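Local coordinates for o-succinylbenzoate synthase (Synechococcus elongatus, PDB 2OZT), which catalyses the dehydration of 2-succinyl-6-hydroxy-2,4-cyclohexadiene-1-carboxylate to 2-succinylbenzoate, a divalent-metal-dependent step on the way to phylloquinone, at residues A[218-224]-A[240-245]; A[204-208]-A[233-239]; A[163-169]-A[191-197]. All coordinates share one frame; numbering follows the deposited sequence.

Contact 1 of 3, residues A[218-224]-A[240-245]; sequences IALDESV and GFFVIK. With NA (sodium ion), chain D.
Ile218, Leu220 and Asp221 meet Phe241, Val243 and Lys245 across two neighbouring parallel strands of the TIM barrel, 218-220 and 241-244, joined in the chain by helix 227-235. The ladder has three rungs: Phe241 N to Ile218 O, Leu220 N to Phe241 O and Val243 N to Leu220 O. Ala219 CB rests against Phe241 CB on one face, while Leu220 and Phe242 point to the other, where Val224 CG1 reaches the rim of the Phe242 ring.

The strand ends carry the chemistry, and Lys245 is the side chain to follow. From CB the chain sets out with CG beside its own backbone N, then bends twice, at chi2 (69°) and chi3 (60°), so that it curls back toward Asp221 and the carbonyl of Val243. Lys245 CD passes Asp221 OD1 at 3.6 Å and its CE lies 3.4 Å from Val224 O. Lys245 NZ is within hydrogen-bonding distance of four oxygens, which must share its fewer N-H bonds: Asp221 OD1 at 2.7 Å, a salt bridge on the anti lone pair, and Asp221 O at 2.8 Å, Val224 O at 2.9 Å and Val243 O at 2.7 Å, with NZ above the plane of each of these carbonyls. Asp221 O also takes Val224 N, from its opposite face, in the type I turn 221-224. A water ties Val224 O to Lys245 N. With a leucine in place of Lys245, the carbonyls of Asp221, Val224 and Val243 would probably lose a shared donor and Asp221 OD1 its salt-bridge partner.

The other Asp221 oxygen, OD2, binds the sodium 2.7 Å away, and Glu222 OE1 is a second ligand. The Asp221 carboxylate thus spans the metal, through OD2, and Lys245, through OD1, placing the predicted proton acceptor beside the metal site.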
loop_
_atom_site.group_PDB
_atom_site.type_symbol
_atom_site.label_atom_id
_atom_site.label_comp_id
_atom_site.label_asym_id
_atom_site.label_seq_id
_atom_site.Cartn_x
_atom_site.Cartn_y
_atom_site.Cartn_z
ATOM N N ILE A 218 -5.595 -3.070 15.872
ATOM C CA ILE A 218 -6.305 -3.174 14.597
ATOM C C ILE A 218 -5.658 -2.206 13.606
ATOM O O ILE A 218 -5.238 -1.102 13.990
ATOM C CB ILE A 218 -7.815 -2.856 14.774
ATOM C CG1 ILE A 218 -8.405 -3.817 15.808
ATOM C CG2 ILE A 218 -8.564 -2.966 13.454
ATOM C CD1 ILE A 218 -9.911 -3.600 16.029
ATOM N N ALA A 219 -5.559 -2.637 12.356
ATOM C CA ALA A 219 -5.054 -1.776 11.283
ATOM C C ALA A 219 -6.137 -1.506 10.264
ATOM O O ALA A 219 -6.872 -2.397 9.856
ATOM C CB ALA A 219 -3.903 -2.474 10.593
ATOM N N LEU A 220 -6.196 -0.279 9.759
ATOM C CA LEU A 220 -7.082 0.046 8.640
ATOM C C LEU A 220 -6.341 -0.049 7.327
ATOM O O LEU A 220 -5.163 0.321 7.249
ATOM C CB LEU A 220 -7.573 1.500 8.773
ATOM C CG LEU A 220 -8.398 1.728 10.042
ATOM C CD1 LEU A 220 -8.646 3.209 10.145
ATOM C CD2 LEU A 220 -9.723 0.956 10.065
ATOM N N ASP A 221 -7.034 -0.565 6.314
ATOM C CA ASP A 221 -6.400 -0.759 4.991
ATOM C C ASP A 221 -7.402 -0.285 3.955
ATOM O O ASP A 221 -7.264 0.822 3.438
ATOM C CB ASP A 221 -5.988 -2.231 4.831
ATOM C CG ASP A 221 -5.325 -2.535 3.506
ATOM O OD1 ASP A 221 -4.764 -1.621 2.842
ATOM O OD2 ASP A 221 -5.337 -3.721 3.089
ATOM N N GLU A 222 -8.409 -1.092 3.640
ATOM C CA GLU A 222 -9.451 -0.664 2.715
ATOM C C GLU A 222 -10.087 0.638 3.159
ATOM O O GLU A 222 -10.520 1.446 2.310
ATOM C CB GLU A 222 -10.515 -1.770 2.596
ATOM C CG GLU A 222 -10.078 -3.020 1.783
ATOM C CD GLU A 222 -9.344 -4.117 2.552
ATOM O OE1 GLU A 222 -8.883 -3.882 3.687
ATOM O OE2 GLU A 222 -9.175 -5.251 1.979
ATOM N N SER A 223 -10.101 0.896 4.469
ATOM C CA SER A 223 -10.680 2.130 4.977
ATOM C C SER A 223 -9.854 3.381 4.714
ATOM O O SER A 223 -10.399 4.505 4.833
ATOM C CB SER A 223 -10.914 2.038 6.494
ATOM O OG SER A 223 -12.044 1.213 6.817
ATOM N N VAL A 224 -8.553 3.194 4.448
ATOM C CA VAL A 224 -7.656 4.342 4.283
ATOM C C VAL A 224 -6.885 4.294 2.966
ATOM O O VAL A 224 -5.821 3.713 2.871
ATOM C CB VAL A 224 -6.728 4.594 5.505
ATOM C CG1 VAL A 224 -7.561 5.095 6.720
ATOM C CG2 VAL A 224 -5.927 3.352 5.915
ATOM N N GLY A 240 -5.321 2.662 16.396
ATOM C CA GLY A 240 -4.559 1.601 15.775
ATOM C C GLY A 240 -3.639 2.031 14.648
ATOM O O GLY A 240 -3.095 3.164 14.635
ATOM N N PHE A 241 -3.407 1.074 13.760
ATOM C CA PHE A 241 -2.479 1.291 12.657
ATOM C C PHE A 241 -3.176 1.724 11.374
ATOM O O PHE A 241 -4.368 1.538 11.169
ATOM C CB PHE A 241 -1.700 0.009 12.358
ATOM C CG PHE A 241 -0.747 -0.372 13.449
ATOM C CD1 PHE A 241 0.598 -0.063 13.383
ATOM C CD2 PHE A 241 -1.224 -1.065 14.565
ATOM C CE1 PHE A 241 1.448 -0.415 14.429
ATOM C CE2 PHE A 241 -0.373 -1.458 15.583
ATOM C CZ PHE A 241 0.971 -1.117 15.531
ATOM N N PHE A 242 -2.390 2.363 10.502
ATOM C CA PHE A 242 -2.904 2.790 9.201
ATOM C C PHE A 242 -1.983 2.177 8.150
ATOM O O PHE A 242 -0.760 2.337 8.254
ATOM C CB PHE A 242 -2.701 4.302 9.058
ATOM C CG PHE A 242 -3.516 5.174 10.005
ATOM C CD1 PHE A 242 -4.678 5.779 9.572
ATOM C CD2 PHE A 242 -3.047 5.467 11.289
ATOM C CE1 PHE A 242 -5.397 6.638 10.436
ATOM C CE2 PHE A 242 -3.772 6.327 12.132
ATOM C CZ PHE A 242 -4.929 6.894 11.689
ATOM N N VAL A 243 -2.546 1.449 7.197
ATOM C CA VAL A 243 -1.729 0.885 6.108
ATOM C C VAL A 243 -1.810 1.893 4.945
ATOM O O VAL A 243 -2.881 2.108 4.374
ATOM C CB VAL A 243 -2.255 -0.496 5.687
ATOM C CG1 VAL A 243 -1.406 -1.078 4.554
ATOM C CG2 VAL A 243 -2.272 -1.452 6.909
ATOM N N ILE A 244 -0.693 2.556 4.650
ATOM C CA ILE A 244 -0.673 3.639 3.668
ATOM C C ILE A 244 -0.201 3.122 2.323
ATOM O O ILE A 244 0.914 2.556 2.226
ATOM C CB ILE A 244 0.345 4.703 4.129
ATOM C CG1 ILE A 244 -0.008 5.289 5.505
ATOM C CG2 ILE A 244 0.473 5.844 3.077
ATOM C CD1 ILE A 244 -1.407 5.941 5.586
ATOM N N LYS A 245 -1.045 3.296 1.303
ATOM C CA LYS A 245 -0.634 2.989 -0.076
ATOM C C LYS A 245 -0.234 4.288 -0.733
ATOM O O LYS A 245 -1.061 5.036 -1.240
ATOM C CB LYS A 245 -1.774 2.363 -0.892
ATOM C CG LYS A 245 -2.094 0.898 -0.505
ATOM C CD LYS A 245 -2.745 0.680 0.899
ATOM C CE LYS A 245 -4.082 1.396 1.076
ATOM N NZ LYS A 245 -4.598 1.084 2.511
HETATM NA NA NA D . -6.891 -5.492 4.488
HETATM O O HOH W 1 -3.369 4.806 1.779
#

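Contact 2 of 3, residues A[204-208]-A[233-239]; sequences WQALL and WVDRGWP
Arg236 lays its guanidinium flat on the indole of Trp204, the planes 5° apart and CZ 3.7 Å from the centroid of the six-membered ring, a cation-pi stack over the face. NH2 sits above the bond shared by the two rings, 3.5 Å from Trp204 CD2, while NE lies over the CE3-CZ3 side. On the opposite face of the indole lies CG of Gln205. The arginine chain reaches this far because it runs extended from CG to NE; Trp204 turns its ring to meet it with CG between the backbone N and the carbonyl carbon (chi1 68°).

Trp233 fills the angle behind this pair. Its face receives Arg236 NH1 near the rim, and its edge meets helix 204-213 at Trp204 O, 3.5 Å from Trp233 CH2, and at Leu208 CB, beside CZ3. Trp233 CZ2 also lies 3.6 Å from Trp204 CB.

These are two consecutive outer helices of the TIM barrel, 204-213 and 227-235, with strand 218-220 between them in the chain. The second ends in a Schellman motif: Gly237 takes the positive phi (77°), and Trp238 N and Gly237 N bond back to Trp233 O and Val234 O.

That turn sends the chain on to Trp238, whose ring comes edge-on to the first helix. Trp238 CZ3 lies 3.5 Å from Leu207 O, and its CE3 is 4.0 Å from Leu208 CD1, the methyl that also reaches Arg236 O. Pro239 CD lies over one face of the Trp238 indole.

Farther in, Trp238 NE1 is hydrogen-bonded to Phe241 O, which fixes how the indole is turned, and its ring meets Phe242 edge-to-face. Leu207, Trp233 and Trp238 all touch Leu220 on strand 218-220.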
loop_
_atom_site.group_PDB
_atom_site.type_symbol
_atom_site.label_atom_id
_atom_site.label_comp_id
_atom_site.label_asym_id
_atom_site.label_seq_id
_atom_site.Cartn_x
_atom_site.Cartn_y
_atom_site.Cartn_z
ATOM N N TRP A 204 -17.855 1.756 9.967
ATOM C CA TRP A 204 -16.830 2.545 10.652
ATOM C C TRP A 204 -17.054 2.707 12.148
ATOM O O TRP A 204 -16.114 2.741 12.928
ATOM C CB TRP A 204 -16.645 3.895 9.973
ATOM C CG TRP A 204 -17.810 4.859 10.085
ATOM C CD1 TRP A 204 -18.810 5.049 9.168
ATOM C CD2 TRP A 204 -18.052 5.777 11.148
ATOM N NE1 TRP A 204 -19.672 6.040 9.610
ATOM C CE2 TRP A 204 -19.228 6.501 10.819
ATOM C CE3 TRP A 204 -17.404 6.057 12.351
ATOM C CZ2 TRP A 204 -19.762 7.481 11.659
ATOM C CZ3 TRP A 204 -17.939 7.056 13.193
ATOM C CH2 TRP A 204 -19.106 7.749 12.824
ATOM N N GLN A 205 -18.317 2.815 12.575
ATOM C CA GLN A 205 -18.573 2.980 13.997
ATOM C C GLN A 205 -18.181 1.756 14.787
ATOM O O GLN A 205 -17.595 1.878 15.882
ATOM C CB GLN A 205 -20.037 3.320 14.286
ATOM C CG GLN A 205 -20.563 4.474 13.465
ATOM C CD GLN A 205 -21.338 4.058 12.203
ATOM O OE1 GLN A 205 -20.968 3.119 11.454
ATOM N NE2 GLN A 205 -22.442 4.778 11.958
ATOM N N ALA A 206 -18.474 0.569 14.249
ATOM C CA ALA A 206 -18.083 -0.650 14.943
ATOM C C ALA A 206 -16.553 -0.865 14.896
ATOM O O ALA A 206 -15.952 -1.364 15.842
ATOM C CB ALA A 206 -18.835 -1.843 14.373
ATOM N N LEU A 207 -15.929 -0.442 13.798
ATOM C CA LEU A 207 -14.481 -0.602 13.697
ATOM C C LEU A 207 -13.819 0.245 14.769
ATOM O O LEU A 207 -12.904 -0.196 15.442
ATOM C CB LEU A 207 -13.992 -0.066 12.343
ATOM C CG LEU A 207 -13.953 -0.999 11.136
ATOM C CD1 LEU A 207 -13.662 -0.204 9.902
ATOM C CD2 LEU A 207 -12.881 -2.067 11.363
ATOM N N LEU A 208 -14.314 1.479 14.906
ATOM C CA LEU A 208 -13.777 2.377 15.922
ATOM C C LEU A 208 -13.988 1.845 17.347
ATOM O O LEU A 208 -13.063 1.778 18.160
ATOM C CB LEU A 208 -14.358 3.772 15.729
ATOM C CG LEU A 208 -13.855 4.855 16.685
ATOM C CD1 LEU A 208 -12.330 5.114 16.521
ATOM C CD2 LEU A 208 -14.671 6.155 16.468
ATOM N N TRP A 233 -9.879 9.568 9.939
ATOM C CA TRP A 233 -9.674 8.571 11.000
ATOM C C TRP A 233 -8.800 9.101 12.132
ATOM O O TRP A 233 -9.005 8.782 13.296
ATOM C CB TRP A 233 -9.116 7.305 10.385
ATOM C CG TRP A 233 -10.214 6.451 9.803
ATOM C CD1 TRP A 233 -10.539 6.262 8.485
ATOM C CD2 TRP A 233 -11.158 5.695 10.559
ATOM N NE1 TRP A 233 -11.612 5.394 8.376
ATOM C CE2 TRP A 233 -11.997 5.030 9.639
ATOM C CE3 TRP A 233 -11.346 5.483 11.932
ATOM C CZ2 TRP A 233 -13.024 4.186 10.041
ATOM C CZ3 TRP A 233 -12.347 4.625 12.339
ATOM C CH2 TRP A 233 -13.184 3.993 11.405
ATOM N N VAL A 234 -7.830 9.947 11.801
ATOM C CA VAL A 234 -7.071 10.614 12.856
ATOM C C VAL A 234 -8.017 11.461 13.705
ATOM O O VAL A 234 -7.903 11.488 14.929
ATOM C CB VAL A 234 -6.011 11.528 12.231
ATOM C CG1 VAL A 234 -5.391 12.427 13.257
ATOM C CG2 VAL A 234 -4.908 10.665 11.531
ATOM N N ASP A 235 -8.900 12.189 13.037
ATOM C CA ASP A 235 -9.759 13.132 13.779
ATOM C C ASP A 235 -10.813 12.369 14.572
ATOM O O ASP A 235 -11.373 12.922 15.537
ATOM C CB ASP A 235 -10.367 14.194 12.837
ATOM C CG ASP A 235 -9.324 15.152 12.270
ATOM O OD1 ASP A 235 -8.221 15.277 12.840
ATOM O OD2 ASP A 235 -9.631 15.799 11.252
ATOM N N ARG A 236 -11.099 11.130 14.171
ATOM C CA ARG A 236 -11.940 10.229 14.972
ATOM C C ARG A 236 -11.199 9.625 16.162
ATOM O O ARG A 236 -11.794 8.876 16.951
ATOM C CB ARG A 236 -12.460 9.072 14.106
ATOM C CG ARG A 236 -13.657 9.453 13.267
ATOM C CD ARG A 236 -13.967 8.391 12.189
ATOM N NE ARG A 236 -15.156 8.776 11.437
ATOM C CZ ARG A 236 -15.569 8.205 10.317
ATOM N NH1 ARG A 236 -14.897 7.186 9.771
ATOM N NH2 ARG A 236 -16.678 8.649 9.745
ATOM N N GLY A 237 -9.908 9.878 16.294
ATOM C CA GLY A 237 -9.142 9.273 17.373
ATOM C C GLY A 237 -8.790 7.818 17.151
ATOM O O GLY A 237 -8.694 7.055 18.102
ATOM N N TRP A 238 -8.563 7.424 15.898
ATOM C CA TRP A 238 -8.197 6.022 15.643
ATOM C C TRP A 238 -6.966 5.667 16.452
ATOM O O TRP A 238 -5.956 6.330 16.322
ATOM C CB TRP A 238 -7.910 5.826 14.171
ATOM C CG TRP A 238 -7.529 4.399 13.826
ATOM C CD1 TRP A 238 -6.305 3.961 13.386
ATOM C CD2 TRP A 238 -8.375 3.258 13.884
ATOM N NE1 TRP A 238 -6.341 2.607 13.150
ATOM C CE2 TRP A 238 -7.602 2.148 13.483
ATOM C CE3 TRP A 238 -9.717 3.053 14.244
ATOM C CZ2 TRP A 238 -8.133 0.846 13.400
ATOM C CZ3 TRP A 238 -10.242 1.746 14.193
ATOM C CH2 TRP A 238 -9.459 0.662 13.738
ATOM N N PRO A 239 -7.032 4.625 17.312
ATOM C CA PRO A 239 -5.840 4.316 18.116
ATOM C C PRO A 239 -4.921 3.243 17.520
ATOM O O PRO A 239 -3.860 2.976 18.083
ATOM C CB PRO A 239 -6.447 3.699 19.395
ATOM C CG PRO A 239 -7.671 2.988 18.867
ATOM C CD PRO A 239 -8.223 3.843 17.750
#

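Contact 3 of 3, residues A[163-169]-A[191-197]; sequences KLRLDAN and KIEYVEQ. With NA (sodium ion), chain D; PO4 (phosphate ion), chain B.
Parallel strand pairing joins 163-167 to 192-196, adjacent staves of the TIM barrel, and carries two ligands: a phosphate near the N-terminal ends and a sodium at the C-terminal ends. Leu164 pairs with Ile192 and Leu166 with Val195, so the second strand takes one extra residue, a beta bulge at Glu193, whose backbone is close to helical. Glu196 N meets Leu166 O almost straight (178°), and Ala168 N closes the series on Glu196 O with a more bent bond.

On the barrel's inner side, Arg165 extends beside Glu193. Arg165 NE gives a nearly linear bond to Glu193 OE1 (2.9 Å), in the guanidinium plane but from above the carboxylate plane, and NH2 donates to phosphate O2 at 2.7 Å. Arg165 CG rides over the Tyr194 ring, 4.0 Å from the centroid, a CH-pi contact, and Tyr194 OH lies over a face of the guanidinium. The ring stands there because Tyr194 CG sits between backbone N and carbonyl carbon (chi1 51°). The phosphate, probably from the crystallisation liquor, is also hydrogen-bonded to Thr134, His294 and Ala295.

Farther along, Asp167 and Glu196 stack their carboxylates with planes 3° apart, Asp167 OD2 being 3.6 Å from Glu196 OE1. Both are magnesium ligands. Here Asp167 OD1 binds the sodium at 2.5 Å and takes Asn169 N at 3.1 Å, an Asx turn, while OD2 has a salt bridge with Lys136. Two acids side by side would probably draw a cation.

On the outer side, Ile192 CD1 packs against Leu164 CD2 (3.8 Å) and Leu166 CD1. Leu164 and Leu166 face helix 144-157; Leu166 and Val195 meet helix 174-187, which makes the beta-alpha-beta crossover between the strands, and strand 134-138 flanks 163-167.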
loop_
_atom_site.group_PDB
_atom_site.type_symbol
_atom_site.label_atom_id
_atom_site.label_comp_id
_atom_site.label_asym_id
_atom_site.label_seq_id
_atom_site.Cartn_x
_atom_site.Cartn_y
_atom_site.Cartn_z
ATOM N N LYS A 163 6.856 -12.018 13.721
ATOM C CA LYS A 163 5.677 -11.156 13.930
ATOM C C LYS A 163 4.633 -11.534 12.899
ATOM O O LYS A 163 4.970 -11.886 11.788
ATOM C CB LYS A 163 6.044 -9.681 13.760
ATOM C CG LYS A 163 6.933 -9.115 14.901
ATOM C CD LYS A 163 6.102 -8.978 16.209
ATOM C CE LYS A 163 6.946 -8.397 17.355
ATOM N NZ LYS A 163 7.158 -6.918 17.238
ATOM N N LEU A 164 3.345 -11.506 13.275
ATOM C CA LEU A 164 2.287 -11.969 12.391
ATOM C C LEU A 164 1.124 -10.973 12.360
ATOM O O LEU A 164 0.665 -10.522 13.417
ATOM C CB LEU A 164 1.811 -13.336 12.931
ATOM C CG LEU A 164 0.666 -13.924 12.142
ATOM C CD1 LEU A 164 1.041 -14.206 10.660
ATOM C CD2 LEU A 164 0.212 -15.190 12.908
ATOM N N ARG A 165 0.723 -10.595 11.150
ATOM C CA ARG A 165 -0.451 -9.753 10.888
ATOM C C ARG A 165 -1.564 -10.646 10.377
ATOM O O ARG A 165 -1.284 -11.578 9.595
ATOM C CB ARG A 165 -0.081 -8.696 9.815
ATOM C CG ARG A 165 1.072 -7.769 10.203
ATOM C CD ARG A 165 1.666 -7.110 8.992
ATOM N NE ARG A 165 2.781 -6.277 9.443
ATOM C CZ ARG A 165 3.501 -5.479 8.631
ATOM N NH1 ARG A 165 3.232 -5.404 7.324
ATOM N NH2 ARG A 165 4.505 -4.763 9.157
ATOM N N LEU A 166 -2.798 -10.412 10.819
ATOM C CA LEU A 166 -3.923 -11.207 10.323
ATOM C C LEU A 166 -4.789 -10.311 9.455
ATOM O O LEU A 166 -5.330 -9.328 9.965
ATOM C CB LEU A 166 -4.757 -11.737 11.480
ATOM C CG LEU A 166 -3.965 -12.568 12.477
ATOM C CD1 LEU A 166 -4.903 -12.977 13.656
ATOM C CD2 LEU A 166 -3.325 -13.766 11.812
ATOM N N ASP A 167 -4.975 -10.640 8.185
ATOM C CA ASP A 167 -5.710 -9.758 7.303
ATOM C C ASP A 167 -7.073 -10.339 6.970
ATOM O O ASP A 167 -7.157 -11.303 6.209
ATOM C CB ASP A 167 -4.891 -9.533 6.028
ATOM C CG ASP A 167 -5.418 -8.391 5.188
ATOM O OD1 ASP A 167 -6.470 -7.763 5.519
ATOM O OD2 ASP A 167 -4.788 -8.049 4.144
ATOM N N ALA A 168 -8.116 -9.705 7.504
ATOM C CA ALA A 168 -9.458 -10.145 7.201
ATOM C C ALA A 168 -10.062 -9.532 5.944
ATOM O O ALA A 168 -11.123 -10.006 5.461
ATOM C CB ALA A 168 -10.361 -9.884 8.391
ATOM N N ASN A 169 -9.455 -8.461 5.409
ATOM C CA ASN A 169 -9.972 -7.811 4.203
ATOM C C ASN A 169 -11.446 -7.468 4.289
ATOM O O ASN A 169 -12.175 -7.520 3.294
ATOM C CB ASN A 169 -9.679 -8.638 2.947
ATOM C CG ASN A 169 -8.209 -8.826 2.734
ATOM O OD1 ASN A 169 -7.674 -9.907 2.966
ATOM N ND2 ASN A 169 -7.538 -7.757 2.316
ATOM N N LYS A 191 3.513 -12.536 19.344
ATOM C CA LYS A 191 3.769 -12.595 17.898
ATOM C C LYS A 191 2.669 -11.911 17.065
ATOM O O LYS A 191 2.957 -11.481 15.957
ATOM C CB LYS A 191 3.999 -14.041 17.403
ATOM C CG LYS A 191 5.231 -14.758 18.007
ATOM C CD LYS A 191 5.365 -16.209 17.495
ATOM C CE LYS A 191 6.645 -16.888 18.084
ATOM N NZ LYS A 191 6.511 -18.388 18.235
ATOM N N ILE A 192 1.451 -11.781 17.589
ATOM C CA ILE A 192 0.350 -11.039 16.843
ATOM C C ILE A 192 0.485 -9.500 16.820
ATOM O O ILE A 192 0.307 -8.826 17.827
ATOM C CB ILE A 192 -1.074 -11.439 17.328
ATOM C CG1 ILE A 192 -1.295 -12.958 17.183
ATOM C CG2 ILE A 192 -2.132 -10.721 16.552
ATOM C CD1 ILE A 192 -1.566 -13.447 15.758
ATOM N N GLU A 193 0.749 -8.939 15.653
ATOM C CA GLU A 193 0.994 -7.514 15.584
ATOM C C GLU A 193 -0.300 -6.709 15.490
ATOM O O GLU A 193 -0.487 -5.705 16.186
ATOM C CB GLU A 193 1.878 -7.236 14.378
ATOM C CG GLU A 193 2.401 -5.810 14.319
ATOM C CD GLU A 193 3.326 -5.562 13.145
ATOM O OE1 GLU A 193 3.422 -6.413 12.243
ATOM O OE2 GLU A 193 3.987 -4.503 13.153
ATOM N N TYR A 194 -1.183 -7.129 14.601
ATOM C CA TYR A 194 -2.506 -6.537 14.492
ATOM C C TYR A 194 -3.408 -7.399 13.657
ATOM O O TYR A 194 -2.940 -8.330 12.954
ATOM C CB TYR A 194 -2.452 -5.116 13.890
ATOM C CG TYR A 194 -1.691 -4.885 12.571
ATOM C CD1 TYR A 194 -0.507 -4.145 12.587
ATOM C CD2 TYR A 194 -2.157 -5.353 11.347
ATOM C CE1 TYR A 194 0.188 -3.833 11.390
ATOM C CE2 TYR A 194 -1.448 -5.056 10.132
ATOM C CZ TYR A 194 -0.299 -4.314 10.195
ATOM O OH TYR A 194 0.329 -4.044 9.001
ATOM N N VAL A 195 -4.717 -7.118 13.770
ATOM C CA VAL A 195 -5.724 -7.619 12.852
ATOM C C VAL A 195 -6.025 -6.482 11.862
ATOM O O VAL A 195 -6.362 -5.375 12.267
ATOM C CB VAL A 195 -7.019 -8.096 13.593
ATOM C CG1 VAL A 195 -8.052 -8.503 12.576
ATOM C CG2 VAL A 195 -6.723 -9.237 14.581
ATOM N N GLU A 196 -5.908 -6.792 10.589
ATOM C CA GLU A 196 -6.087 -5.795 9.540
ATOM C C GLU A 196 -7.499 -5.830 8.974
ATOM O O GLU A 196 -7.982 -6.912 8.597
ATOM C CB GLU A 196 -5.076 -6.034 8.418
ATOM C CG GLU A 196 -5.039 -4.953 7.355
ATOM C CD GLU A 196 -3.876 -5.184 6.413
ATOM O OE1 GLU A 196 -3.101 -6.114 6.660
ATOM O OE2 GLU A 196 -3.715 -4.406 5.452
ATOM N N GLN A 197 -8.192 -4.682 9.030
ATOM C CA GLN A 197 -9.529 -4.530 8.423
ATOM C C GLN A 197 -10.518 -5.652 8.826
ATOM O O GLN A 197 -10.990 -6.395 7.976
ATOM C CB GLN A 197 -9.431 -4.327 6.897
ATOM C CG GLN A 197 -10.678 -3.647 6.317
ATOM C CD GLN A 197 -10.718 -2.169 6.575
ATOM O OE1 GLN A 197 -9.697 -1.464 6.420
ATOM N NE2 GLN A 197 -11.877 -1.647 6.977
HETATM NA NA NA D . -6.891 -5.492 4.488
HETATM P P PO4 B . 7.102 -5.109 12.123
HETATM O O1 PO4 B . 8.062 -5.345 10.999
HETATM O O2 PO4 B . 5.853 -4.601 11.491
HETATM O O3 PO4 B . 6.828 -6.455 12.795
HETATM O O4 PO4 B . 7.429 -4.170 13.270
#

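Contacts 1 and 3 are successive strand pairs of one barrel wall, their centres about 11 Å apart, and they meet where strand 218-220 adjoins 192-196: Asp221 N is 2.8 Å from Gln197 OE1, a probable hydrogen bond. Together they build the metal site, contact 3 giving Asp167 and contact 1 giving Asp221 and Glu222 to the same sodium; Glu196, a magnesium ligand, lies close by without binding it. Contact 2 backs contact 1 from outside the barrel, with Trp238 CZ2 3.5 Å from Leu220 CG. It stands about 18 Å from contact 3, centre to centre, and the side chain of Leu207 is about 10 Å from the sodium.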